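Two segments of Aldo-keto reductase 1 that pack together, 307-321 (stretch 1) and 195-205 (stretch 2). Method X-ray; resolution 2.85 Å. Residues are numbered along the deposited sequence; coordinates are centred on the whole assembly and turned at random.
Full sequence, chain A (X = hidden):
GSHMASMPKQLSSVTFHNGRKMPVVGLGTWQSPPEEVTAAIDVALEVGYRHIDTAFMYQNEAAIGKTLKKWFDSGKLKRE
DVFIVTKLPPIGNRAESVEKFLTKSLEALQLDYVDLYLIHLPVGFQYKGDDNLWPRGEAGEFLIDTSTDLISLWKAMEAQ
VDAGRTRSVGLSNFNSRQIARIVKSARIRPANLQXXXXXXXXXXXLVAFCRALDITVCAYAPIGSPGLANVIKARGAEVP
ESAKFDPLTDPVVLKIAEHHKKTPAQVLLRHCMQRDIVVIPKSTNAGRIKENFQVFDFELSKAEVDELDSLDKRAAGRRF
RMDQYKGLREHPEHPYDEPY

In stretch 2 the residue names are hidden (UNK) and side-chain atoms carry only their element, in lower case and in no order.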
ATOM      1  N   GLU A 307     -16.694   0.556  19.720  1.00 71.92           N
ATOM      2  CA  GLU A 307     -15.552   0.881  20.563  1.00 64.77           C
ATOM      3  C   GLU A 307     -14.304   1.079  19.712  1.00 58.27           C
ATOM      4  O   GLU A 307     -13.525   2.009  19.948  1.00 60.89           O
ATOM      5  CB  GLU A 307     -15.321  -0.211  21.604  1.00 66.79           C
ATOM      6  CG  GLU A 307     -16.566  -0.661  22.344  1.00 70.61           C
ATOM      7  CD  GLU A 307     -16.374  -2.022  22.996  1.00 72.77           C
ATOM      8  OE1 GLU A 307     -17.278  -2.882  22.900  1.00 75.99           O
ATOM      9  OE2 GLU A 307     -15.301  -2.237  23.597  1.00 69.29           O
ATOM     10  N   LEU A 308     -14.109   0.227  18.702  1.00 51.28           N
ATOM     11  CA  LEU A 308     -12.986   0.426  17.790  1.00 50.31           C
ATOM     12  C   LEU A 308     -13.163   1.690  16.962  1.00 49.36           C
ATOM     13  O   LEU A 308     -12.173   2.357  16.626  1.00 44.28           O
ATOM     14  CB  LEU A 308     -12.812  -0.798  16.886  1.00 49.24           C
ATOM     15  CG  LEU A 308     -12.543  -2.122  17.613  1.00 51.96           C
ATOM     16  CD1 LEU A 308     -12.212  -3.234  16.634  1.00 52.98           C
ATOM     17  CD2 LEU A 308     -11.448  -1.985  18.671  1.00 48.54           C
ATOM     18  N   ASP A 309     -14.406   2.040  16.623  1.00 49.95           N
ATOM     19  CA  ASP A 309     -14.640   3.299  15.933  1.00 50.77           C
ATOM     20  C   ASP A 309     -14.281   4.490  16.816  1.00 47.33           C
ATOM     21  O   ASP A 309     -13.798   5.512  16.312  1.00 44.00           O
ATOM     22  CB  ASP A 309     -16.098   3.385  15.467  1.00 56.30           C
ATOM     23  CG  ASP A 309     -16.384   2.518  14.243  1.00 58.07           C
ATOM     24  OD1 ASP A 309     -15.424   2.070  13.575  1.00 54.96           O
ATOM     25  OD2 ASP A 309     -17.578   2.295  13.942  1.00 60.07           O
ATOM     26  N   SER A 310     -14.492   4.377  18.133  1.00 43.06           N
ATOM     27  CA  SER A 310     -14.149   5.482  19.022  1.00 44.09           C
ATOM     28  C   SER A 310     -12.650   5.740  19.049  1.00 43.45           C
ATOM     29  O   SER A 310     -12.219   6.866  19.327  1.00 43.38           O
ATOM     30  CB  SER A 310     -14.662   5.209  20.436  1.00 45.35           C
ATOM     31  OG  SER A 310     -16.061   5.418  20.523  1.00 47.18           O
ATOM     32  N   LEU A 311     -11.846   4.722  18.755  1.00 43.31           N
ATOM     33  CA  LEU A 311     -10.404   4.872  18.846  1.00 45.14           C
ATOM     34  C   LEU A 311      -9.844   5.787  17.771  1.00 46.98           C
ATOM     35  O   LEU A 311      -8.715   6.269  17.916  1.00 54.34           O
ATOM     36  CB  LEU A 311      -9.743   3.503  18.749  1.00 43.36           C
ATOM     37  CG  LEU A 311      -9.995   2.586  19.944  1.00 43.97           C
ATOM     38  CD1 LEU A 311      -9.298   1.266  19.689  1.00 47.56           C
ATOM     39  CD2 LEU A 311      -9.562   3.269  21.233  1.00 37.99           C
ATOM     40  N   ASP A 312     -10.612   6.043  16.714  1.00 45.46           N
ATOM     41  CA  ASP A 312     -10.118   6.778  15.551  1.00 42.58           C
ATOM     42  C   ASP A 312      -9.687   8.189  15.933  1.00 37.48           C
ATOM     43  O   ASP A 312     -10.421   8.916  16.610  1.00 37.45           O
ATOM     44  CB  ASP A 312     -11.205   6.814  14.472  1.00 44.93           C
ATOM     45  CG  ASP A 312     -10.794   7.586  13.222  1.00 46.74           C
ATOM     46  OD1 ASP A 312      -9.583   7.842  13.028  1.00 50.32           O
ATOM     47  OD2 ASP A 312     -11.698   7.920  12.418  1.00 42.37           O
ATOM     48  N   LYS A 313      -8.482   8.564  15.507  1.00 36.09           N
ATOM     49  CA  LYS A 313      -7.932   9.890  15.745  1.00 40.53           C
ATOM     50  C   LYS A 313      -8.060  10.811  14.537  1.00 43.61           C
ATOM     51  O   LYS A 313      -7.630  11.966  14.614  1.00 49.25           O
ATOM     52  CB  LYS A 313      -6.458   9.784  16.152  1.00 39.20           C
ATOM     53  CG  LYS A 313      -6.242   9.141  17.517  1.00 45.03           C
ATOM     54  CD  LYS A 313      -4.765   8.905  17.803  1.00 51.54           C
ATOM     55  CE  LYS A 313      -4.524   8.736  19.299  1.00 55.89           C
ATOM     56  NZ  LYS A 313      -5.415   7.701  19.888  1.00 59.56           N
ATOM     57  N   ARG A 314      -8.658  10.327  13.442  1.00 40.44           N
ATOM     58  CA  ARG A 314      -8.769  11.046  12.176  1.00 37.37           C
ATOM     59  C   ARG A 314      -7.483  11.779  11.822  1.00 40.89           C
ATOM     60  O   ARG A 314      -6.397  11.230  12.013  1.00 45.78           O
ATOM     61  CB  ARG A 314      -9.947  12.003  12.215  1.00 30.12           C
ATOM     62  CG  ARG A 314     -11.118  11.449  12.968  1.00 42.11           C
ATOM     63  CD  ARG A 314     -12.213  12.475  13.092  1.00 47.35           C
ATOM     64  NE  ARG A 314     -11.909  13.462  14.136  1.00 54.05           N
ATOM     65  CZ  ARG A 314     -12.028  13.249  15.438  1.00 55.56           C
ATOM     66  NH1 ARG A 314     -12.442  12.074  15.890  1.00 49.18           N
ATOM     67  NH2 ARG A 314     -11.725  14.197  16.296  1.00 59.84           N
ATOM     68  N   ALA A 315      -7.592  13.008  11.322  1.00 44.24           N
ATOM     69  CA  ALA A 315      -6.406  13.761  10.929  1.00 49.83           C
ATOM     70  C   ALA A 315      -5.386  13.792  12.059  1.00 65.53           C
ATOM     71  O   ALA A 315      -5.701  14.152  13.198  1.00 67.22           O
ATOM     72  CB  ALA A 315      -6.790  15.180  10.520  1.00 46.93           C
ATOM     73  N   ALA A 316      -4.173  13.372  11.733  1.00 78.04           N
ATOM     74  CA  ALA A 316      -3.047  13.363  12.664  1.00 78.61           C
ATOM     75  C   ALA A 316      -3.295  12.641  13.994  1.00 66.60           C
ATOM     76  O   ALA A 316      -3.309  13.288  15.036  1.00 66.63           O
ATOM     77  CB  ALA A 316      -2.610  14.796  12.942  1.00 82.72           C
ATOM     78  N   GLY A 317      -3.490  11.322  13.976  1.00 59.41           N
ATOM     79  CA  GLY A 317      -3.675  10.538  12.770  1.00 55.24           C
ATOM     80  C   GLY A 317      -2.480   9.984  12.022  1.00 53.84           C
ATOM     81  O   GLY A 317      -2.007   8.886  12.320  1.00 54.49           O
ATOM     82  N   ARG A 318      -2.008  10.738  11.029  1.00 49.61           N
ATOM     83  CA  ARG A 318      -1.014  10.219  10.103  1.00 47.66           C
ATOM     84  C   ARG A 318       0.338  10.068  10.773  1.00 49.14           C
ATOM     85  O   ARG A 318       0.849  11.005  11.391  1.00 54.95           O
ATOM     86  CB  ARG A 318      -0.857  11.140   8.899  1.00 48.61           C
ATOM     87  CG  ARG A 318      -2.138  11.671   8.376  1.00 48.17           C
ATOM     88  CD  ARG A 318      -1.906  12.818   7.427  1.00 45.75           C
ATOM     89  NE  ARG A 318      -3.094  12.984   6.622  1.00 46.39           N
ATOM     90  CZ  ARG A 318      -3.469  12.124   5.690  1.00 44.76           C
ATOM     91  NH1 ARG A 318      -2.706  11.076   5.410  1.00 46.26           N
ATOM     92  NH2 ARG A 318      -4.587  12.326   5.016  1.00 44.07           N
ATOM     93  N   ARG A 319       0.927   8.887  10.626  1.00 43.12           N
ATOM     94  CA  ARG A 319       2.357   8.728  10.826  1.00 43.42           C
ATOM     95  C   ARG A 319       3.118   8.787   9.524  1.00 39.38           C
ATOM     96  O   ARG A 319       4.274   9.219   9.510  1.00 39.98           O
ATOM     97  CB  ARG A 319       2.661   7.388  11.481  1.00 47.69           C
ATOM     98  CG  ARG A 319       1.615   7.018  12.440  1.00 45.48           C
ATOM     99  CD  ARG A 319       1.347   5.523  12.497  1.00 41.61           C
ATOM    100  NE  ARG A 319       0.726   5.239  13.806  1.00 41.69           N
ATOM    101  CZ  ARG A 319       1.387   4.786  14.863  1.00 51.63           C
ATOM    102  NH1 ARG A 319       2.697   4.559  14.806  1.00 60.89           N
ATOM    103  NH2 ARG A 319       0.772   4.582  15.985  1.00 52.62           N
ATOM    104  N   PHE A 320       2.502   8.323   8.438  1.00 38.11           N
ATOM    105  CA  PHE A 320       3.098   8.427   7.108  1.00 41.43           C
ATOM    106  C   PHE A 320       2.720   9.779   6.506  1.00 48.36           C
ATOM    107  O   PHE A 320       1.968   9.892   5.536  1.00 52.39           O
ATOM    108  CB  PHE A 320       2.657   7.266   6.230  1.00 37.79           C
ATOM    109  CG  PHE A 320       3.187   5.937   6.678  1.00 42.27           C
ATOM    110  CD1 PHE A 320       2.631   5.277   7.771  1.00 44.16           C
ATOM    111  CD2 PHE A 320       4.251   5.350   6.013  1.00 40.15           C
ATOM    112  CE1 PHE A 320       3.131   4.057   8.184  1.00 45.68           C
ATOM    113  CE2 PHE A 320       4.748   4.139   6.415  1.00 41.21           C
ATOM    114  CZ  PHE A 320       4.187   3.485   7.501  1.00 45.08           C
ATOM    115  N   ARG A 321       3.241  10.826   7.141  1.00 48.22           N
ATOM    116  CA  ARG A 321       3.057  12.166   6.624  1.00 44.93           C
ATOM    117  C   ARG A 321       4.010  12.405   5.463  1.00 46.48           C
ATOM    118  O   ARG A 321       4.918  11.615   5.189  1.00 43.90           O
ATOM    119  CB  ARG A 321       3.284  13.214   7.715  1.00 47.14           C
ATOM    120  CG  ARG A 321       2.649  12.879   9.042  1.00 50.53           C
ATOM    121  CD  ARG A 321       2.622  14.086   9.966  1.00 59.38           C
ATOM    122  NE  ARG A 321       1.416  14.892   9.774  1.00 68.19           N
ATOM    123  CZ  ARG A 321       0.256  14.666  10.393  1.00 70.97           C
ATOM    124  NH1 ARG A 321       0.135  13.650  11.248  1.00 68.31           N
ATOM    125  NH2 ARG A 321      -0.789  15.455  10.153  1.00 71.53           N
ATOM    126  N   UNK A 195      -4.023   3.719   0.911  1.00 34.38           N
ATOM    127  CA  UNK A 195      -3.686   4.803   1.817  1.00 35.96           C
ATOM    128  C   UNK A 195      -3.431   4.216   3.192  1.00 36.96           C
ATOM    129  O   UNK A 195      -3.753   3.062   3.477  1.00 39.03           O
ATOM    130  c   UNK A 195      -4.799   5.868   1.898  1.00 36.62           C
ATOM    131  c   UNK A 195      -6.120   5.201   2.196  1.00 33.82           C
ATOM    132  c   UNK A 195      -4.872   6.666   0.601  1.00 36.19           C
ATOM    133  N   UNK A 196      -2.826   5.024   4.052  1.00 36.07           N
ATOM    134  CA  UNK A 196      -2.671   4.649   5.446  1.00 35.77           C
ATOM    135  C   UNK A 196      -4.040   4.564   6.115  1.00 41.64           C
ATOM    136  O   UNK A 196      -4.905   5.429   5.907  1.00 43.71           O
ATOM    137  o   UNK A 196      -0.658   6.808   9.420  1.00 51.76           O
ATOM    138  c   UNK A 196      -1.750   5.658   6.135  1.00 32.58           C
ATOM    139  c   UNK A 196      -1.885   5.859   7.621  1.00 36.90           C
ATOM    140  c   UNK A 196      -0.846   6.802   8.178  1.00 47.94           C
ATOM    141  o   UNK A 196      -0.219   7.575   7.405  1.00 54.66           O
ATOM    142  N   UNK A 197      -4.225   3.511   6.927  1.00 39.50           N
ATOM    143  CA  UNK A 197      -5.528   3.214   7.509  1.00 41.78           C
ATOM    144  C   UNK A 197      -5.386   2.149   8.587  1.00 47.15           C
ATOM    145  O   UNK A 197      -4.820   1.078   8.335  1.00 54.78           O
ATOM    146  c   UNK A 197      -6.513   2.763   6.418  1.00 39.66           C
ATOM    147  c   UNK A 197      -8.772   2.667   5.328  1.00 39.93           C
ATOM    148  c   UNK A 197      -8.026   2.720   6.660  1.00 39.59           C
ATOM    149  c   UNK A 197      -8.442   1.541   7.525  1.00 38.14           C
ATOM    150  N   UNK A 198      -5.929   2.441   9.764  1.00 42.71           N
ATOM    151  CA  UNK A 198      -6.029   1.517  10.890  1.00 44.40           C
ATOM    152  C   UNK A 198      -7.049   2.103  11.865  1.00 43.65           C
ATOM    153  O   UNK A 198      -7.751   3.064  11.537  1.00 47.96           O
ATOM    154  o   UNK A 198      -4.612   3.514  12.392  1.00 50.94           O
ATOM    155  c   UNK A 198      -4.659   1.282  11.532  1.00 47.27           C
ATOM    156  c   UNK A 198      -3.972   2.567  11.922  1.00 49.97           C
ATOM    157  n   UNK A 198      -2.657   2.609  11.739  1.00 52.15           N
ATOM    158  N   UNK A 199      -7.135   1.538  13.071  1.00 40.30           N
ATOM    159  CA  UNK A 199      -8.161   2.030  13.985  1.00 39.40           C
ATOM    160  C   UNK A 199      -7.821   3.410  14.534  1.00 37.32           C
ATOM    161  O   UNK A 199      -8.715   4.103  15.028  1.00 36.67           O
ATOM    162  c   UNK A 199      -8.827  -0.314  14.625  1.00 41.57           C
ATOM    163  c   UNK A 199      -7.202   0.981  16.062  1.00 32.50           C
ATOM    164  c   UNK A 199      -8.415   1.053  15.151  1.00 37.33           C
ATOM    165  N   UNK A 200      -6.559   3.830  14.467  1.00 37.35           N
ATOM    166  CA  UNK A 200      -6.202   5.189  14.858  1.00 43.17           C
ATOM    167  C   UNK A 200      -6.368   6.198  13.727  1.00 40.19           C
ATOM    168  O   UNK A 200      -6.335   7.405  13.987  1.00 39.25           O
ATOM    169  c   UNK A 200      -4.591   4.643  16.758  1.00 49.64           C
ATOM    170  o   UNK A 200      -4.135   3.028  20.558  1.00 53.62           O
ATOM    171  c   UNK A 200      -4.760   5.236  15.377  1.00 46.55           C
ATOM    172  c   UNK A 200      -5.554   3.807  18.815  1.00 55.49           C
ATOM    173  c   UNK A 200      -3.168   3.856  18.544  1.00 53.20           C
ATOM    174  c   UNK A 200      -5.700   4.348  17.545  1.00 52.75           C
ATOM    175  c   UNK A 200      -4.286   3.563  19.305  1.00 54.23           C
ATOM    176  c   UNK A 200      -3.323   4.388  17.280  1.00 49.10           C
ATOM    177  N   UNK A 201      -6.566   5.724  12.488  1.00 36.09           N
ATOM    178  CA  UNK A 201      -6.626   6.508  11.263  1.00 34.59           C
ATOM    179  C   UNK A 201      -7.553   5.762  10.295  1.00 38.21           C
ATOM    180  O   UNK A 201      -7.148   5.213   9.270  1.00 40.43           O
ATOM    181  c   UNK A 201      -5.519   9.098   9.980  1.00 38.65           C
ATOM    182  c   UNK A 201      -4.625   7.552   8.404  1.00 39.14           C
ATOM    183  c   UNK A 201      -5.226   6.705  10.681  1.00 37.92           C
ATOM    184  c   UNK A 201      -5.128   7.807   9.667  1.00 40.46           C
ATOM    185  c   UNK A 201      -4.930   9.830   7.792  1.00 35.77           C
ATOM    186  c   UNK A 201      -5.423  10.104   9.046  1.00 35.39           C
ATOM    187  c   UNK A 201      -4.526   8.553   7.470  1.00 36.68           C
ATOM    188  N   UNK A 202      -8.847   5.729  10.626  1.00 39.03           N
ATOM    189  CA  UNK A 202      -9.781   4.862   9.913  1.00 40.14           C
ATOM    190  C   UNK A 202     -10.178   5.386   8.534  1.00 42.99           C
ATOM    191  O   UNK A 202     -10.712   4.611   7.729  1.00 48.21           O
ATOM    192  c   UNK A 202     -10.779   3.836  12.006  1.00 39.89           C
ATOM    193  c   UNK A 202     -11.932   3.858  12.979  1.00 47.83           C
ATOM    194  c   UNK A 202     -11.036   4.644  10.760  1.00 37.60           C
ATOM    195  n   UNK A 202     -13.136   4.051  12.471  1.00 48.06           N
ATOM    196  o   UNK A 202     -11.738   3.708  14.186  1.00 55.65           O
ATOM    197  N   UNK A 203      -9.941   6.668   8.246  1.00 36.34           N
ATOM    198  CA  UNK A 203     -10.212   7.249   6.932  1.00 33.52           C
ATOM    199  C   UNK A 203     -11.664   7.025   6.527  1.00 35.35           C
ATOM    200  O   UNK A 203     -11.963   6.707   5.374  1.00 41.26           O
ATOM    201  o   UNK A 203      -7.894   9.163   5.021  1.00 35.56           O
ATOM    202  n   UNK A 203      -6.072   7.895   4.621  1.00 40.95           N
ATOM    203  c   UNK A 203      -9.254   6.703   5.861  1.00 30.79           C
ATOM    204  c   UNK A 203      -7.259   8.117   5.190  1.00 38.18           C
ATOM    205  c   UNK A 203      -7.788   7.023   6.100  1.00 34.35           C
ATOM    206  N   UNK A 204     -12.572   7.192   7.497  1.00 36.22           N
ATOM    207  CA  UNK A 204     -14.000   7.046   7.228  1.00 39.38           C
ATOM    208  C   UNK A 204     -14.405   7.803   5.974  1.00 41.88           C
ATOM    209  O   UNK A 204     -15.063   7.253   5.083  1.00 42.24           O
ATOM    210  n   UNK A 204     -16.823   3.453   9.308  1.00 44.48           N
ATOM    211  n   UNK A 204     -14.990   3.238  10.655  1.00 38.31           N
ATOM    212  c   UNK A 204     -14.221   7.307   9.762  1.00 34.12           C
ATOM    213  c   UNK A 204     -15.730   3.968   9.836  1.00 39.09           C
ATOM    214  c   UNK A 204     -14.199   5.849  10.059  1.00 36.13           C
ATOM    215  c   UNK A 204     -14.827   7.547   8.418  1.00 36.28           C
ATOM    216  n   UNK A 204     -15.379   5.203   9.539  1.00 37.59           N
ATOM    217  N   UNK A 205     -13.993   9.069   5.888  1.00 43.63           N
ATOM    218  CA  UNK A 205     -14.452   9.935   4.810  1.00 44.56           C
ATOM    219  C   UNK A 205     -13.893   9.497   3.461  1.00 45.95           C
ATOM    220  O   UNK A 205     -14.614   9.484   2.458  1.00 47.38           O
ATOM    221  o   UNK A 205     -15.504  14.240   6.473  1.00 39.44           O
ATOM    222  c   UNK A 205     -14.866  11.972   6.235  1.00 40.82           C
ATOM    223  c   UNK A 205     -14.066  11.376   5.112  1.00 38.84           C
ATOM    224  c   UNK A 205     -14.550  13.434   6.459  1.00 40.70           C
ATOM    225  o   UNK A 205     -13.352  13.779   6.590  1.00 40.65           O
TER

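Position 195 carries three carbons, the first bearing the other two, and none reaches stretch 1; this beta-branched strand residue is Val 195. At position 196 there are three carbons in line, the third carrying two oxygens, a carboxylate pointing at the backbone of stretch 1: Glu 196. It accepts two hydrogen bonds, from Arg 319 N to OE2 (2.9 Å) and from Phe 320 N to OE1 (3.0 Å), so each oxygen serves one of two consecutive amides.

Position 197 has four carbons, forked at the second, and lies out of reach of stretch 1: Leu 197. Position 198 has two carbons, the second with one oxygen and one nitrogen, an amide that makes no contact across: Asn 198. It opens a type I turn that closes at position 201.

At position 199, one carbon bearing two more approaches the side chain of Leu 311. This is Val 199, with CG2 4.2 Å from Leu 311 CD1; its carbonyl O lies 3.1 Å from Asp 312 CA in a CA-H...O contact. Position 200 has one carbon, then a six-carbon ring bearing an oxygen, with Lys 313 NZ over one face and Leu 311 alongside: Tyr 200. Lys 313 NZ lies 4.2 Å from the ring centroid, a cation-pi arrangement, while Tyr 200 CE1 packs 4.2 Å from Leu 311 CB.

Position 201 has the same carbon framework without the oxygen, its ring lying against the loop from Arg 314 to Arg 318: Phe 201. Its CD1 comes within 3.6 Å of Gly 317 CA, and its CZ lies 3.4 Å from Arg 318 CG.

Position 202 shows three carbons in line, the third carrying oxygen and nitrogen, an amide ending beside Leu 308 and Asp 309: Gln 202. Position 203 has the same composition but makes no contact across; it is Gln 203, the N-cap residue. At position 204, three carbons lead to a guanidinium (a nitrogen, then a carbon with two more nitrogens) whose end reaches Asp 309: Arg 204, whose NH1 makes a salt bridge with Asp 309 OD1 (3.2 Å). Position 205, three carbons ending in two oxygens, stays clear of stretch 1: Glu 205.

The contact joins aromatic packing to backbone recognition. Glu 196 holds the backbone amides of Arg 319 and Phe 320, while Lys 313 N donates to Tyr 200 O (2.9 Å) and Gln 202 N donates weakly to Asp 312 OD1 (3.3 Å). Together these bonds fasten the turn and its two rings against stretch 1. The whole contact buries 861 Å², both sides summed.

Stretch 2, residues 195-205: VELNVYFQQRE
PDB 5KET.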